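Local coordinates for protein endostatin (Mus musculus, PDB 1KOE) that inhibits angiogenesis as the C-terminal endostatin fragment of collagen XVIII and binds heparin, at residues 38-43 with 166-170; 7-11 with 26-30; 115-119 with 151-155; 129-135 with 158-162; 60-65 with 75-79. One frame throughout, in Å; residues are numbered along the deposited sequence.

Contact 1: 38-43 with 166-170; sequences GTFRAF and LCIEN
F40 places one face of its ring under the CB of E169, which lies 4.3 Å from the F40 ring centroid and 22° off its normal, a CH-pi contact made with F40 at chi1 m and E169 at t. Antiparallel pairing thus combines backbone order with side-chain packing. The axes of the extended segments 40-42 and 166-169 approach to 4.3 Å, their N-to-C directions 141° apart. F40/E169 and A42/C167 are non-hydrogen-bonded pairs (CA-CA 4.3 Å each), flanking the hydrogen-bonded pair R41/I168 (CA-CA 5.4 Å). R41 N donates to I168 O (2.9 Å) and I168 N to R41 O (2.8 Å); N170 N to T39 O and F43 N to L166 O, both 2.8 Å, extend the pattern. F43, chi1 t, brings its CB to 3.7 Å from L166 CB. A water links G38 N and E169 OE2, 2.8 Å from each, while E169 OE1 is hydrogen-bonded to H5 ND1. R41 turns its guanidinium to D24 in a salt bridge. As in C-type lectin-like domains, the last strand pairs with the first: 166-169 lies between outer strand 40-42 and strand 4-8, and C167 is tied by a disulfide to C27 of helix 19-33, which covers F40 and A42.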
# COMPACT_ATOMS: atom_id res chain seq x y z
N GLY A 38 -10.70 -12.61 1.97
CA GLY A 38 -9.68 -12.33 2.96
C GLY A 38 -9.87 -11.03 3.73
O GLY A 38 -10.75 -10.22 3.43
N THR A 39 -9.00 -10.84 4.73
CA THR A 39 -9.00 -9.65 5.56
C THR A 39 -7.96 -8.67 5.00
O THR A 39 -6.76 -8.92 5.06
CB THR A 39 -8.65 -9.99 7.03
OG1 THR A 39 -9.55 -11.00 7.51
CG2 THR A 39 -8.77 -8.73 7.91
N PHE A 40 -8.43 -7.57 4.43
CA PHE A 40 -7.56 -6.57 3.84
C PHE A 40 -7.38 -5.35 4.72
O PHE A 40 -8.36 -4.78 5.20
CB PHE A 40 -8.12 -6.12 2.50
CG PHE A 40 -8.03 -7.17 1.43
CD1 PHE A 40 -8.97 -8.19 1.37
CD2 PHE A 40 -7.00 -7.13 0.49
CE1 PHE A 40 -8.89 -9.16 0.38
CE2 PHE A 40 -6.92 -8.10 -0.49
CZ PHE A 40 -7.87 -9.12 -0.55
N ARG A 41 -6.13 -4.96 4.91
CA ARG A 41 -5.80 -3.79 5.70
C ARG A 41 -5.01 -2.80 4.82
O ARG A 41 -4.38 -3.21 3.84
CB ARG A 41 -5.01 -4.21 6.94
CG ARG A 41 -5.86 -5.04 7.91
CD ARG A 41 -5.43 -4.90 9.34
NE ARG A 41 -5.37 -3.50 9.75
CZ ARG A 41 -4.43 -2.99 10.54
NH1 ARG A 41 -3.47 -3.77 11.01
NH2 ARG A 41 -4.44 -1.68 10.82
N ALA A 42 -5.08 -1.51 5.13
CA ALA A 42 -4.36 -0.51 4.35
C ALA A 42 -2.86 -0.70 4.51
O ALA A 42 -2.37 -0.97 5.61
CB ALA A 42 -4.78 0.89 4.77
N PHE A 43 -2.14 -0.59 3.39
CA PHE A 43 -0.69 -0.72 3.29
C PHE A 43 -0.09 0.64 3.75
O PHE A 43 0.34 1.45 2.93
CB PHE A 43 -0.35 -1.01 1.80
CG PHE A 43 1.11 -1.33 1.52
CD1 PHE A 43 1.63 -2.61 1.76
CD2 PHE A 43 1.94 -0.37 0.96
CE1 PHE A 43 2.97 -2.93 1.43
CE2 PHE A 43 3.27 -0.68 0.62
CZ PHE A 43 3.78 -1.96 0.86
N LEU A 166 -2.74 1.28 -1.30
CA LEU A 166 -2.85 -0.17 -1.43
C LEU A 166 -3.44 -0.84 -0.18
O LEU A 166 -3.37 -0.29 0.94
CB LEU A 166 -1.47 -0.78 -1.71
CG LEU A 166 -0.72 -0.22 -2.93
CD1 LEU A 166 0.65 -0.88 -3.03
CD2 LEU A 166 -1.53 -0.43 -4.19
N CYS A 167 -3.99 -2.03 -0.38
CA CYS A 167 -4.57 -2.85 0.69
C CYS A 167 -3.89 -4.21 0.57
O CYS A 167 -3.73 -4.73 -0.54
CB CYS A 167 -6.07 -3.05 0.51
SG CYS A 167 -7.05 -1.53 0.39
N ILE A 168 -3.48 -4.75 1.70
CA ILE A 168 -2.82 -6.04 1.74
C ILE A 168 -3.64 -7.05 2.55
O ILE A 168 -4.19 -6.72 3.61
CB ILE A 168 -1.35 -5.91 2.34
CG1 ILE A 168 -0.67 -7.29 2.47
CG2 ILE A 168 -1.36 -5.16 3.70
CD1 ILE A 168 -0.25 -7.92 1.15
N GLU A 169 -3.77 -8.26 2.00
CA GLU A 169 -4.46 -9.37 2.65
C GLU A 169 -3.53 -9.75 3.81
O GLU A 169 -2.36 -10.08 3.59
CB GLU A 169 -4.58 -10.51 1.66
CG GLU A 169 -5.60 -11.54 2.01
CD GLU A 169 -5.86 -12.50 0.86
OE1 GLU A 169 -5.15 -12.42 -0.17
OE2 GLU A 169 -6.78 -13.33 0.97
N ASN A 170 -4.03 -9.70 5.04
CA ASN A 170 -3.15 -9.92 6.18
C ASN A 170 -2.79 -11.33 6.61
O ASN A 170 -1.93 -11.53 7.47
CB ASN A 170 -3.57 -9.05 7.38
CG ASN A 170 -4.76 -9.60 8.14
OD1 ASN A 170 -5.02 -9.19 9.27
ND2 ASN A 170 -5.49 -10.54 7.53
O HOH W 1 -9.23 -12.91 -0.42
O HOH W 2 -3.26 -6.75 10.63
O HOH W 3 -0.71 2.38 0.45

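Contact 2: 7-11 with 26-30; sequences VALNT and QCFQQ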
# COMPACT_ATOMS: atom_id res chain seq x y z
N VAL A 7 -3.76 -5.17 -3.44
CA VAL A 7 -4.74 -4.56 -4.33
C VAL A 7 -4.93 -3.08 -4.01
O VAL A 7 -4.96 -2.69 -2.84
CB VAL A 7 -6.11 -5.28 -4.16
CG1 VAL A 7 -7.12 -4.80 -5.19
CG2 VAL A 7 -5.94 -6.80 -4.28
N ALA A 8 -5.06 -2.26 -5.04
CA ALA A 8 -5.24 -0.83 -4.82
C ALA A 8 -6.71 -0.40 -4.62
O ALA A 8 -7.64 -1.01 -5.19
CB ALA A 8 -4.64 -0.06 -6.01
N LEU A 9 -6.90 0.65 -3.82
CA LEU A 9 -8.23 1.22 -3.65
C LEU A 9 -8.67 1.78 -5.02
O LEU A 9 -7.83 2.19 -5.84
CB LEU A 9 -8.24 2.32 -2.59
CG LEU A 9 -8.11 1.84 -1.14
CD1 LEU A 9 -8.17 3.05 -0.23
CD2 LEU A 9 -9.27 0.90 -0.77
N ASN A 10 -9.97 1.85 -5.24
CA ASN A 10 -10.51 2.29 -6.52
C ASN A 10 -10.35 3.76 -6.88
O ASN A 10 -10.71 4.16 -7.99
CB ASN A 10 -11.98 1.85 -6.66
CG ASN A 10 -12.13 0.33 -6.74
OD1 ASN A 10 -11.26 -0.37 -7.24
ND2 ASN A 10 -13.25 -0.17 -6.24
N THR A 11 -9.90 4.58 -5.93
CA THR A 11 -9.64 5.98 -6.22
C THR A 11 -8.41 6.39 -5.45
O THR A 11 -8.04 5.74 -4.47
CB THR A 11 -10.76 6.95 -5.73
OG1 THR A 11 -10.73 7.02 -4.30
CG2 THR A 11 -12.13 6.49 -6.19
N GLN A 26 -12.03 1.57 4.12
CA GLN A 26 -12.14 1.60 2.66
C GLN A 26 -11.69 0.25 2.08
O GLN A 26 -12.36 -0.30 1.20
CB GLN A 26 -11.32 2.75 2.07
CG GLN A 26 -12.00 4.11 2.24
CD GLN A 26 -13.39 4.13 1.62
OE1 GLN A 26 -13.55 3.86 0.43
NE2 GLN A 26 -14.41 4.42 2.44
N CYS A 27 -10.57 -0.28 2.58
CA CYS A 27 -10.07 -1.59 2.13
C CYS A 27 -11.13 -2.67 2.38
O CYS A 27 -11.37 -3.53 1.53
CB CYS A 27 -8.78 -1.96 2.86
SG CYS A 27 -7.32 -0.98 2.34
N PHE A 28 -11.75 -2.62 3.56
CA PHE A 28 -12.80 -3.58 3.94
C PHE A 28 -13.99 -3.49 2.98
O PHE A 28 -14.44 -4.51 2.43
CB PHE A 28 -13.27 -3.28 5.38
CG PHE A 28 -14.46 -4.11 5.81
CD1 PHE A 28 -15.76 -3.66 5.58
CD2 PHE A 28 -14.28 -5.34 6.44
CE1 PHE A 28 -16.87 -4.43 5.96
CE2 PHE A 28 -15.39 -6.12 6.82
CZ PHE A 28 -16.67 -5.65 6.58
N GLN A 29 -14.49 -2.28 2.78
CA GLN A 29 -15.64 -2.07 1.91
C GLN A 29 -15.40 -2.49 0.46
O GLN A 29 -16.21 -3.22 -0.13
CB GLN A 29 -16.06 -0.60 1.93
CG GLN A 29 -16.83 -0.23 3.17
CD GLN A 29 -18.15 -0.99 3.27
OE1 GLN A 29 -19.21 -0.45 2.97
NE2 GLN A 29 -18.10 -2.26 3.69
N GLN A 30 -14.27 -2.08 -0.09
CA GLN A 30 -13.99 -2.38 -1.48
C GLN A 30 -13.70 -3.84 -1.78
O GLN A 30 -14.09 -4.35 -2.84
CB GLN A 30 -12.92 -1.44 -2.00
CG GLN A 30 -13.43 -0.02 -1.96
CD GLN A 30 -12.46 1.00 -2.51
OE1 GLN A 30 -11.60 0.67 -3.34
NE2 GLN A 30 -12.60 2.25 -2.09
O HOH W 4 -14.69 -2.57 -5.11
O HOH W 5 -11.13 4.74 -2.66
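Q26 opens the helical segment with its aliphatic part against the chain leaving strand 4-8: its CB lies 3.9 Å from L9 CD1. Further out, Q26 OE1 accepts a hydrogen bond from Q30 NE2 at 3.1 Å, so two glutamines one turn apart, already joined by the helical bond from Q30 N to Q26 O (2.9 Å), are also coupled through their side chains. C27 follows, more deeply buried, with SG 4.1 Å from L9 CD2. The same sulfur forms a disulfide with C167 on strand 166-169, a link between the helix and the last strand that recalls C-type lectin domains, whose fold endostatin shares. L9, with chi1 m and chi2 t, wedges its methyl groups between helix 19-33 and the sheet where strand 4-8 has ended. One turn on from Q26 stands Q30, chi1 m and chi2 t, whose side chain reaches across to the loop after strand 4-8. Its OE1 accepts from the backbone N of N10 at 2.8 Å and 163°, an amide that has left the sheet and finds its acceptor on the helix. Q30 NE2 donates to a water 2.9 Å away, which lies 2.8 Å from T11 OG1. A second water gives a proton to Q30 O at 2.9 Å and takes a weak bond from N10 ND2 at 3.0 Å, while N10 OD1 accepts from the backbone N of D98.

Contact 3: 115-119 with 151-155; sequences HGSDP and LLEQK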
# COMPACT_ATOMS: atom_id res chain seq x y z
N HIS A 115 2.78 5.44 1.87
CA HIS A 115 3.16 4.35 2.76
C HIS A 115 3.54 4.79 4.19
O HIS A 115 3.39 4.01 5.13
CB HIS A 115 4.20 3.39 2.15
CG HIS A 115 5.50 4.05 1.77
ND1 HIS A 115 6.42 4.46 2.70
CD2 HIS A 115 6.03 4.32 0.56
CE1 HIS A 115 7.48 4.98 2.08
NE2 HIS A 115 7.26 4.90 0.77
N GLY A 116 4.07 6.01 4.35
CA GLY A 116 4.46 6.51 5.66
C GLY A 116 5.47 5.67 6.42
O GLY A 116 5.53 5.75 7.65
N SER A 117 6.35 4.95 5.70
CA SER A 117 7.32 4.04 6.32
C SER A 117 8.75 4.13 5.81
O SER A 117 8.97 4.59 4.70
CB SER A 117 6.89 2.59 6.08
OG SER A 117 5.50 2.41 6.31
N ASP A 118 9.69 3.65 6.62
CA ASP A 118 11.08 3.60 6.20
C ASP A 118 11.24 2.30 5.38
O ASP A 118 10.28 1.54 5.22
CB ASP A 118 12.08 3.74 7.36
CG ASP A 118 12.12 2.55 8.30
OD1 ASP A 118 11.65 1.44 8.00
OD2 ASP A 118 12.67 2.73 9.39
N PRO A 119 12.45 2.03 4.83
CA PRO A 119 12.62 0.81 4.03
C PRO A 119 12.39 -0.53 4.71
O PRO A 119 12.19 -1.54 4.04
CB PRO A 119 14.05 0.94 3.51
CG PRO A 119 14.26 2.44 3.47
CD PRO A 119 13.65 2.87 4.77
N LEU A 151 7.95 0.00 -4.12
CA LEU A 151 6.83 0.35 -3.23
C LEU A 151 7.26 1.17 -2.03
O LEU A 151 6.43 1.85 -1.43
CB LEU A 151 6.17 -0.91 -2.68
CG LEU A 151 5.43 -1.83 -3.64
CD1 LEU A 151 4.92 -3.04 -2.85
CD2 LEU A 151 4.30 -1.08 -4.27
N LEU A 152 8.54 1.12 -1.68
CA LEU A 152 9.03 1.80 -0.48
C LEU A 152 10.15 2.83 -0.67
O LEU A 152 10.99 3.02 0.21
CB LEU A 152 9.44 0.75 0.59
CG LEU A 152 8.36 -0.22 1.10
CD1 LEU A 152 9.00 -1.33 1.92
CD2 LEU A 152 7.33 0.55 1.95
N GLU A 153 10.14 3.50 -1.81
CA GLU A 153 11.08 4.57 -2.08
C GLU A 153 10.85 5.60 -0.96
O GLU A 153 9.75 5.70 -0.40
CB GLU A 153 10.75 5.17 -3.45
CG GLU A 153 11.65 6.25 -3.95
CD GLU A 153 11.33 6.65 -5.39
OE1 GLU A 153 10.23 6.31 -5.88
OE2 GLU A 153 12.16 7.31 -6.04
N GLN A 154 11.88 6.35 -0.61
CA GLN A 154 11.77 7.30 0.48
C GLN A 154 11.58 8.76 0.08
O GLN A 154 12.51 9.57 0.21
CB GLN A 154 12.99 7.14 1.38
CG GLN A 154 13.05 5.74 1.95
CD GLN A 154 11.93 5.50 2.92
OE1 GLN A 154 11.82 6.21 3.91
NE2 GLN A 154 11.08 4.53 2.63
N LYS A 155 10.39 9.08 -0.42
CA LYS A 155 10.06 10.44 -0.83
C LYS A 155 9.09 11.08 0.15
O LYS A 155 8.03 10.52 0.45
CB LYS A 155 9.42 10.44 -2.21
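H115 shows how an imidazole can organise irregular backbone. It stands just beyond strand 112-114, an outer strand of the three-stranded antiparallel sheet of this C-type lectin-like fold, and faces the loop that leads into the other outer strand, 155-158. With chi1 at p, its NE2 donates to E153 O at 2.9 Å, while its ND1 accepts from S117 N at 3.0 Å; the two roles together fit a neutral ring with its proton on NE2. L152 CD2 covers one face in a CH-pi contact, 4.1 Å from the H115 centroid and 16° off the normal. G116 then takes positive phi (57/29), turning the chain so that S117 can reach back to the ring; its backbone bonds to L124 and Q142 anchor the turn on the middle strand and a neighbouring loop. At S117 the hydroxyl OG donates to H115 O at 2.9 Å and also meets S45 OG, while the carbonyl faces the other loop. D118 points its CB away, and its OD1 pairs with S120 OG and R122 N, holding the chain beyond. P119 completes the segment by laying its CD 3.6 Å from Q154 CD, with its carbonyl O 3.8 Å from L152 CD1. Q154 OE1 is held by Q142 NE2, while Q154 NE2 donates to S117 O at 3.0 Å and to L152 O at 2.9 Å.

Contact 4: 129-135 with 158-162; sequences CETWRTE and SCHNS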
# COMPACT_ATOMS: atom_id res chain seq x y z
N CYS A 129 1.56 12.11 7.33
CA CYS A 129 0.43 13.03 7.28
C CYS A 129 -0.38 13.06 8.58
O CYS A 129 -1.61 13.03 8.55
CB CYS A 129 -0.46 12.71 6.09
SG CYS A 129 0.41 12.90 4.50
N GLU A 130 0.33 13.13 9.71
CA GLU A 130 -0.29 13.17 11.03
C GLU A 130 -1.25 11.98 11.16
O GLU A 130 -2.45 12.11 11.45
CB GLU A 130 -0.95 14.53 11.23
CG GLU A 130 0.12 15.64 11.14
CD GLU A 130 -0.42 17.06 11.02
OE1 GLU A 130 -1.61 17.29 11.30
OE2 GLU A 130 0.39 17.94 10.64
N THR A 131 -0.66 10.81 10.94
CA THR A 131 -1.34 9.53 10.94
C THR A 131 -2.57 9.54 10.02
O THR A 131 -3.66 9.09 10.37
CB THR A 131 -1.55 8.92 12.37
OG1 THR A 131 -1.93 7.54 12.26
CG2 THR A 131 -2.57 9.69 13.17
N TRP A 132 -2.35 10.06 8.81
CA TRP A 132 -3.34 10.12 7.74
C TRP A 132 -4.60 10.88 8.07
O TRP A 132 -5.71 10.52 7.66
CB TRP A 132 -3.63 8.69 7.24
CG TRP A 132 -2.35 7.95 7.01
CD1 TRP A 132 -1.83 6.94 7.78
CD2 TRP A 132 -1.35 8.25 6.03
NE1 TRP A 132 -0.56 6.61 7.35
CE2 TRP A 132 -0.24 7.40 6.27
CE3 TRP A 132 -1.28 9.17 4.96
CZ2 TRP A 132 0.92 7.45 5.49
CZ3 TRP A 132 -0.13 9.21 4.19
CH2 TRP A 132 0.95 8.36 4.45
N ARG A 133 -4.41 11.99 8.77
CA ARG A 133 -5.53 12.83 9.15
C ARG A 133 -5.53 14.20 8.48
O ARG A 133 -6.55 14.90 8.52
CB ARG A 133 -5.57 12.98 10.68
CG ARG A 133 -5.96 11.70 11.41
CD ARG A 133 -6.21 11.95 12.89
NE ARG A 133 -6.68 10.72 13.52
CZ ARG A 133 -6.11 10.15 14.58
NH1 ARG A 133 -5.06 10.72 15.17
NH2 ARG A 133 -6.52 8.94 14.98
N THR A 134 -4.46 14.57 7.80
CA THR A 134 -4.42 15.88 7.19
C THR A 134 -4.02 15.86 5.73
O THR A 134 -3.25 15.00 5.30
CB THR A 134 -3.44 16.81 7.94
OG1 THR A 134 -3.61 18.16 7.47
CG2 THR A 134 -2.00 16.35 7.71
N GLU A 135 -4.58 16.79 4.96
CA GLU A 135 -4.24 16.94 3.56
C GLU A 135 -3.67 18.36 3.32
O GLU A 135 -3.62 18.83 2.18
CB GLU A 135 -5.44 16.64 2.64
CG GLU A 135 -6.67 17.56 2.79
CD GLU A 135 -7.58 17.44 1.58
OE1 GLU A 135 -8.21 16.37 1.40
OE2 GLU A 135 -7.64 18.39 0.77
N SER A 158 4.05 16.19 -0.17
CA SER A 158 3.01 17.00 0.46
C SER A 158 1.74 16.15 0.59
O SER A 158 1.31 15.51 -0.39
CB SER A 158 2.69 18.23 -0.38
OG SER A 158 1.50 18.88 0.05
N CYS A 159 1.11 16.24 1.75
CA CYS A 159 -0.10 15.50 2.04
C CYS A 159 -1.29 15.91 1.19
O CYS A 159 -2.31 15.22 1.16
CB CYS A 159 -0.44 15.63 3.52
SG CYS A 159 0.86 14.88 4.55
N HIS A 160 -1.17 17.04 0.50
CA HIS A 160 -2.24 17.50 -0.34
C HIS A 160 -2.35 16.70 -1.68
O HIS A 160 -3.33 16.83 -2.42
CB HIS A 160 -2.11 19.00 -0.59
CG HIS A 160 -3.34 19.60 -1.18
ND1 HIS A 160 -3.46 19.86 -2.52
CD2 HIS A 160 -4.50 19.97 -0.61
CE1 HIS A 160 -4.66 20.36 -2.76
NE2 HIS A 160 -5.31 20.44 -1.61
N ASN A 161 -1.32 15.92 -1.99
CA ASN A 161 -1.33 15.09 -3.19
C ASN A 161 -2.34 13.93 -3.06
O ASN A 161 -2.52 13.38 -1.97
CB ASN A 161 0.06 14.48 -3.41
CG ASN A 161 1.05 15.46 -4.01
OD1 ASN A 161 0.95 15.82 -5.18
ND2 ASN A 161 2.02 15.88 -3.22
N SER A 162 -2.94 13.55 -4.18
CA SER A 162 -3.89 12.43 -4.24
C SER A 162 -3.12 11.29 -4.91
O SER A 162 -2.88 11.32 -6.11
CB SER A 162 -5.14 12.78 -5.06
OG SER A 162 -6.02 13.61 -4.32
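Four consecutive non-glycine residues, 129-132, all have positive phi and psi, forming a turn of left-handed helix, a rare conformation for L-amino acids. In this C-type lectin-like fold the turn carries C129, whose SG bonds C159 SG at 2.0 Å with chi3 of -99° and chi1 m on both sides; the crosslink probably corresponds to the second disulfide of C-type lectin domains. The bond from R133 N to C129 O, 3.0 Å, closes the helical turn. The other segment contains a type I beta turn, S158-N161, its N161 N 3.1 Å from S158 O, and S158 OG accepts from H160 N at 3.3 Å as an ST turn. W132 lies apart from the second segment and packs on W114. Beyond the sulfurs only light contacts join the segments: T134 O sits 3.4 Å from C159 CB, E135 CA makes a CA-H...O contact with C159 O at 3.5 Å, and E135 O meets the edge of the H160 ring at CD2, 3.1 Å away.

Contact 5: 60-65 with 75-79; sequences RGSVPI and PSWDS
R60, W77 and I65 have the most surface buried where the loop entering strand 65-66 runs beside the chain leaving its hairpin partner, strand 72-74. R60 (phi/psi -82/-28, chi m, t, t) has its CA 5.0 Å from W77 CA and its CG 3.8 Å from W77 CD1; its O accepts from D78 N at 3.0 Å, and its NE donates to V55 O. W77 lies in a short, weakly bonded helical turn, chi1 t and chi2 -114°, its indole NE1 donating to Y52 O. I65, chi m and m, brings CD1 to the indole edge, 4.1 Å from W77 CE3. P64 (-59/147) lies opposite P75 in register, CA atoms 4.4 Å apart. P64 CA lies 3.4 Å from P75 O, and S76 CA (-167/170) 3.4 Å from V63 O, both CA-H...O contacts. A water accepts from W77 N (2.9 Å) and donates to V63 O (2.7 Å). As P64 N has no proton for P75 O, 3.4 Å away, CA-H...O contacts, a water and the D78 N to R60 O bond join the chain ends flanking the hairpin.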
# COMPACT_ATOMS: atom_id res chain seq x y z
N ARG A 60 4.75 -14.15 6.88
CA ARG A 60 5.72 -13.17 6.41
C ARG A 60 6.92 -13.68 5.62
O ARG A 60 7.43 -12.98 4.76
CB ARG A 60 6.26 -12.38 7.60
CG ARG A 60 5.23 -11.60 8.35
CD ARG A 60 5.86 -10.82 9.48
NE ARG A 60 4.81 -10.24 10.31
CZ ARG A 60 4.96 -9.88 11.58
NH1 ARG A 60 6.12 -10.04 12.19
NH2 ARG A 60 3.93 -9.34 12.23
N GLY A 61 7.33 -14.92 5.86
CA GLY A 61 8.53 -15.38 5.20
C GLY A 61 8.44 -16.19 3.94
O GLY A 61 9.38 -16.19 3.17
N SER A 62 7.33 -16.85 3.68
CA SER A 62 7.33 -17.67 2.49
C SER A 62 6.03 -17.73 1.74
O SER A 62 5.76 -18.71 1.05
CB SER A 62 7.78 -19.07 2.87
OG SER A 62 6.93 -19.58 3.88
N VAL A 63 5.20 -16.70 1.88
CA VAL A 63 3.95 -16.67 1.16
C VAL A 63 4.08 -15.61 0.05
O VAL A 63 4.29 -14.43 0.33
CB VAL A 63 2.75 -16.37 2.08
CG1 VAL A 63 1.48 -16.27 1.27
CG2 VAL A 63 2.58 -17.49 3.12
N PRO A 64 4.04 -16.02 -1.23
CA PRO A 64 4.17 -15.02 -2.28
C PRO A 64 3.11 -13.93 -2.26
O PRO A 64 1.97 -14.16 -1.87
CB PRO A 64 4.11 -15.85 -3.57
CG PRO A 64 3.41 -17.09 -3.18
CD PRO A 64 3.93 -17.38 -1.79
N ILE A 65 3.51 -12.73 -2.66
CA ILE A 65 2.60 -11.59 -2.75
C ILE A 65 2.20 -11.51 -4.22
O ILE A 65 3.07 -11.48 -5.10
CB ILE A 65 3.30 -10.26 -2.36
CG1 ILE A 65 3.93 -10.38 -0.95
CG2 ILE A 65 2.30 -9.09 -2.45
CD1 ILE A 65 2.97 -10.62 0.20
N PRO A 75 8.36 -12.81 -3.83
CA PRO A 75 8.38 -14.15 -3.22
C PRO A 75 7.85 -14.22 -1.79
O PRO A 75 7.38 -15.28 -1.34
CB PRO A 75 9.86 -14.56 -3.31
CG PRO A 75 10.59 -13.24 -3.35
CD PRO A 75 9.72 -12.38 -4.22
N SER A 76 7.86 -13.09 -1.09
CA SER A 76 7.38 -13.03 0.28
C SER A 76 7.22 -11.59 0.72
O SER A 76 7.68 -10.65 0.05
CB SER A 76 8.37 -13.70 1.24
OG SER A 76 9.57 -12.94 1.32
N TRP A 77 6.59 -11.42 1.87
CA TRP A 77 6.38 -10.12 2.48
C TRP A 77 7.74 -9.58 2.94
O TRP A 77 8.10 -8.44 2.65
CB TRP A 77 5.44 -10.30 3.68
CG TRP A 77 5.16 -9.06 4.48
CD1 TRP A 77 5.55 -8.82 5.78
CD2 TRP A 77 4.33 -7.95 4.10
NE1 TRP A 77 4.98 -7.65 6.24
CE2 TRP A 77 4.22 -7.10 5.24
CE3 TRP A 77 3.65 -7.60 2.92
CZ2 TRP A 77 3.46 -5.91 5.22
CZ3 TRP A 77 2.89 -6.42 2.90
CH2 TRP A 77 2.80 -5.59 4.05
N ASP A 78 8.52 -10.43 3.60
CA ASP A 78 9.83 -10.04 4.11
C ASP A 78 10.73 -9.48 3.04
O ASP A 78 11.51 -8.56 3.30
CB ASP A 78 10.53 -11.22 4.78
CG ASP A 78 10.05 -11.47 6.18
OD1 ASP A 78 9.24 -10.66 6.69
OD2 ASP A 78 10.48 -12.49 6.77
N SER A 79 10.66 -10.05 1.85
CA SER A 79 11.51 -9.60 0.74
C SER A 79 11.36 -8.12 0.44
O SER A 79 12.31 -7.47 0.02
CB SER A 79 11.21 -10.41 -0.52
OG SER A 79 11.42 -11.78 -0.27
O HOH W 6 5.22 -13.77 2.79

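The five contacts show bonding that varies with place in the fold. Contact 1 is the buried core, with regular sheet hydrogen bonds; contact 2 lies beside it, joined through the C27-C167 disulfide, and adds the helix, though its glutamines lie towards the surface. Contacts 3 and 5 are partly buried loop junctions, each sending apolar side chains to contact 1: L151 to L166 and F43, and W77 to I168 and F43. Where contact 3 relies on side-chain amides and an imidazole, contact 5 uses mostly backbone. Contact 4, its centre about 29 Å from that of contact 5, depends on a buried disulfide amid more exposed residues, yet its W132 packs on H115 and G116 of contact 3.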